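Local coordinates for ornithine cyclodeaminase (Methanocaldococcus jannaschii, PDB 3MGJ) that probably converts ornithine to proline with release of ammonia using NAD, and is represented here by its N-terminal domain alone, at the interface of chains A and B. Residues are numbered along the deposited sequence; one frame, centred on the assembly and turned at random. Chains: chain A/B, Uncharacterized protein MJ1480.

Contact 1: the interface of chains A and B. Residues chain A 18, 34, 37, 39; chain B 13, 37, 39.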
loop_
_atom_site.group_PDB
_atom_site.type_symbol
_atom_site.label_atom_id
_atom_site.label_comp_id
_atom_site.label_asym_id
_atom_site.label_seq_id
_atom_site.Cartn_x
_atom_site.Cartn_y
_atom_site.Cartn_z
ATOM N N LEU A 18 -4.341 5.670 -5.071
ATOM C CA LEU A 18 -3.983 6.205 -3.767
ATOM C C LEU A 18 -3.638 7.681 -3.797
ATOM O O LEU A 18 -4.161 8.451 -3.003
ATOM C CB LEU A 18 -2.809 5.441 -3.164
ATOM C CG LEU A 18 -3.119 4.074 -2.589
ATOM C CD1 LEU A 18 -1.901 3.638 -1.833
ATOM C CD2 LEU A 18 -4.318 4.203 -1.696
ATOM N N VAL A 34 -3.414 6.449 6.565
ATOM C CA VAL A 34 -3.558 5.056 6.196
ATOM C C VAL A 34 -3.409 4.182 7.439
ATOM O O VAL A 34 -2.395 4.237 8.119
ATOM C CB VAL A 34 -2.521 4.674 5.139
ATOM C CG1 VAL A 34 -2.790 3.278 4.605
ATOM C CG2 VAL A 34 -2.543 5.697 4.023
ATOM N N PHE A 37 -2.951 -1.930 5.553
ATOM C CA PHE A 37 -2.726 -2.263 4.167
ATOM C C PHE A 37 -2.433 -3.747 4.052
ATOM O O PHE A 37 -1.459 -4.224 4.608
ATOM C CB PHE A 37 -1.570 -1.455 3.601
ATOM C CG PHE A 37 -1.560 -1.415 2.123
ATOM C CD1 PHE A 37 -1.200 -2.528 1.390
ATOM C CD2 PHE A 37 -1.948 -0.283 1.456
ATOM C CE1 PHE A 37 -1.209 -2.517 0.004
ATOM C CE2 PHE A 37 -1.953 -0.258 0.068
ATOM C CZ PHE A 37 -1.577 -1.385 -0.659
ATOM N N ILE A 39 -1.894 -7.038 1.402
ATOM C CA ILE A 39 -1.680 -7.576 0.053
ATOM C C ILE A 39 -2.219 -9.001 -0.087
ATOM O O ILE A 39 -2.140 -9.802 0.856
ATOM C CB ILE A 39 -0.165 -7.585 -0.326
ATOM C CG1 ILE A 39 0.274 -6.224 -0.841
ATOM C CG2 ILE A 39 0.135 -8.593 -1.388
ATOM C CD1 ILE A 39 0.350 -5.201 0.247
ATOM N N ILE B 13 4.597 2.537 -5.350
ATOM C CA ILE B 13 3.162 2.624 -5.614
ATOM C C ILE B 13 2.735 2.443 -7.068
ATOM O O ILE B 13 2.094 1.452 -7.395
ATOM C CB ILE B 13 2.537 3.907 -5.005
ATOM C CG1 ILE B 13 2.435 3.759 -3.479
ATOM C CG2 ILE B 13 1.166 4.169 -5.598
ATOM C CD1 ILE B 13 2.212 2.335 -3.005
ATOM N N PHE B 37 4.542 -3.146 4.910
ATOM C CA PHE B 37 4.315 -2.243 3.800
ATOM C C PHE B 37 3.909 -0.908 4.368
ATOM O O PHE B 37 2.886 -0.816 5.028
ATOM C CB PHE B 37 3.202 -2.741 2.899
ATOM C CG PHE B 37 3.146 -2.026 1.595
ATOM C CD1 PHE B 37 2.629 -0.757 1.512
ATOM C CD2 PHE B 37 3.650 -2.607 0.456
ATOM C CE1 PHE B 37 2.598 -0.089 0.310
ATOM C CE2 PHE B 37 3.617 -1.947 -0.742
ATOM C CZ PHE B 37 3.092 -0.687 -0.817
ATOM N N ILE B 39 3.233 2.998 3.118
ATOM C CA ILE B 39 3.099 3.943 2.019
ATOM C C ILE B 39 3.784 5.265 2.324
ATOM O O ILE B 39 3.787 5.719 3.462
ATOM C CB ILE B 39 1.620 4.223 1.688
ATOM C CG1 ILE B 39 1.007 3.057 0.904
ATOM C CG2 ILE B 39 1.490 5.501 0.902
ATOM C CD1 ILE B 39 0.355 2.035 1.796
#

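Contact 2: the interface of chains A and B. Residues chain A 14-16, 19; chain B 13-14.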
loop_
_atom_site.group_PDB
_atom_site.type_symbol
_atom_site.label_atom_id
_atom_site.label_comp_id
_atom_site.label_asym_id
_atom_site.label_seq_id
_atom_site.Cartn_x
_atom_site.Cartn_y
_atom_site.Cartn_z
ATOM N N ASP A 14 0.132 -0.207 -8.501
ATOM C CA ASP A 14 0.221 -0.074 -9.960
ATOM C C ASP A 14 -0.972 0.750 -10.448
ATOM O O ASP A 14 -1.218 0.901 -11.641
ATOM C CB ASP A 14 0.332 -1.427 -10.681
ATOM C CG ASP A 14 0.789 -1.285 -12.141
ATOM O OD1 ASP A 14 1.619 -0.389 -12.434
ATOM O OD2 ASP A 14 0.312 -2.070 -12.996
ATOM N N SER A 15 -1.697 1.292 -9.484
ATOM C CA SER A 15 -2.737 2.257 -9.744
ATOM C C SER A 15 -2.197 3.639 -9.387
ATOM O O SER A 15 -1.145 3.764 -8.760
ATOM C CB SER A 15 -3.956 1.938 -8.874
ATOM O OG SER A 15 -5.165 2.249 -9.543
ATOM N N LEU A 16 -2.914 4.674 -9.797
ATOM C CA LEU A 16 -2.700 6.000 -9.248
ATOM C C LEU A 16 -3.779 6.290 -8.221
ATOM O O LEU A 16 -3.859 7.404 -7.710
ATOM C CB LEU A 16 -2.759 7.057 -10.344
ATOM C CG LEU A 16 -1.615 7.041 -11.351
ATOM C CD1 LEU A 16 -1.808 8.127 -12.387
ATOM C CD2 LEU A 16 -0.321 7.240 -10.607
ATOM N N PRO A 19 -2.731 8.077 -4.699
ATOM C CA PRO A 19 -2.345 9.487 -4.761
ATOM C C PRO A 19 -3.525 10.340 -5.159
ATOM O O PRO A 19 -3.562 11.531 -4.854
ATOM C CB PRO A 19 -1.304 9.508 -5.873
ATOM C CG PRO A 19 -0.794 8.110 -5.948
ATOM C CD PRO A 19 -1.956 7.254 -5.641
ATOM N N ILE B 13 4.597 2.537 -5.350
ATOM C CA ILE B 13 3.162 2.624 -5.614
ATOM C C ILE B 13 2.735 2.443 -7.068
ATOM O O ILE B 13 2.094 1.452 -7.395
ATOM C CB ILE B 13 2.537 3.907 -5.005
ATOM C CG1 ILE B 13 2.435 3.759 -3.479
ATOM C CG2 ILE B 13 1.166 4.169 -5.598
ATOM C CD1 ILE B 13 2.212 2.335 -3.005
ATOM N N ASP B 14 3.071 3.385 -7.939
ATOM C CA ASP B 14 2.615 3.278 -9.323
ATOM C C ASP B 14 3.592 2.541 -10.261
ATOM O O ASP B 14 3.575 2.740 -11.468
ATOM C CB ASP B 14 2.282 4.657 -9.885
ATOM C CG ASP B 14 1.583 4.577 -11.232
ATOM O OD1 ASP B 14 0.901 3.550 -11.480
ATOM O OD2 ASP B 14 1.724 5.529 -12.039
#

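Contact 1: the interface of chains A and B
A:Phe37 and B:Ile39 carry this apolar patch. The delta-methyl CD1 of B:Ile39 approaches the CD2-CE2 edge of the A:Phe37 ring obliquely from above the plane, 3.3 Å from CD2 and 3.7 Å from CE2, and the two side chains run at about a right angle. B:Ile39 has CG1 anti to its carbonyl carbon (chi1 -77°), which leaves its ethyl arm pointing across at the ring. Further up the same arm, CG1 of B:Ile39 meets the methyl CD1 of A:Leu18, from helix 17-27, at 4.0 Å, and A:Val34 in strand 31-38 adds a looser flank to the isoleucine.

The aromatic part pairs the two copies of Phe37. B:Phe37 lies over the same face of the A:Phe37 ring that B:Ile39 approaches, with its CD1 4.2 Å above that plane and displaced toward the rim; the rings are nearly parallel but offset. Within each chain aliphatic groups border a ring in its plane: A:Ile39 CD1 beside A:Phe37, and B:Ile13 CD1 and B:Ile39 CG1 beside B:Phe37. These neighbours should limit how far the rings can shift.

In the exchanged pair the approach is wider, with A:Ile39 CD1 4.2 Å from B:Phe37 CD2. With no polar pairing in it, the patch packs the two domains together at the ends of strands 31-38 in this deposited dimer, and would contribute hydrophobic hold if the pairing is biological, which the structure alone does not show.

Contact 2: the interface of chains A and B
The loop that joins strand 2-10 to helix 17-27 meets its counterpart from the other chain here, with A:Asp14, A:Ser15 and A:Leu16 facing B:Ile13 and B:Asp14. A backbone hydrogen bond links the loops: the amide N of A:Asp14 donates to the carbonyl O of B:Ile13 over 2.8 Å.

B:Asp14 is the most deeply covered residue of the patch. Its CG is anti to the backbone N and beside the carbonyl carbon (chi1 -170°), with the carboxylate reaching the A loop. The OD2 side of this group lies against the methyl CD2 of A:Leu16, a closeness not to be pressed at this resolution; the two side chains are inclined to each other. The other branch, OD1 of B:Asp14, faces two carbonyl oxygens, 3.4 Å from both A:Asp14 O and A:Ser15 O. Neither approach is a hydrogen bond.

A like-charged neighbour adds to this: OD1 of A:Asp14 lies 4.1 Å from OD1 of B:Asp14, the carboxylate planes turned 35° apart. The clustered oxygens and the nearby A:Asp14 carboxylate may raise the pKa of B:Asp14. Around the edge, the B:Ile13 branch methyl CG2 sits 3.9 Å from A:Ser15 O, and A:Pro19, in the first turn of the helix, packs more loosely near the same methyl.

The backbone differs between the copies, since A:Asp14 has a positive phi (85°) whereas B:Asp14 has a negative one, so the loops, as modelled, depart locally from the two-fold. The contact ties the two loops together by a main-chain bond and modest side-chain packing, and probably helps set how the domains lie against each other in this dimer.

Contact 1 and contact 2 are neighbouring parts of one approximately two-fold interface, with the centres of their C-alpha atoms about 10 Å apart. They share B:Ile13, whose CD1 branch borders contact 1 while its carbonyl and branch methyl CG2 serve contact 2. Helix 17-27 of chain A also reaches both, through A:Leu18 in the first and A:Pro19 in the second. Apolar packing is thus continued by a polar loop-to-loop junction, and the two together would fix the relative orientation of the domains, if this pairing also occurs in the full-length enzyme.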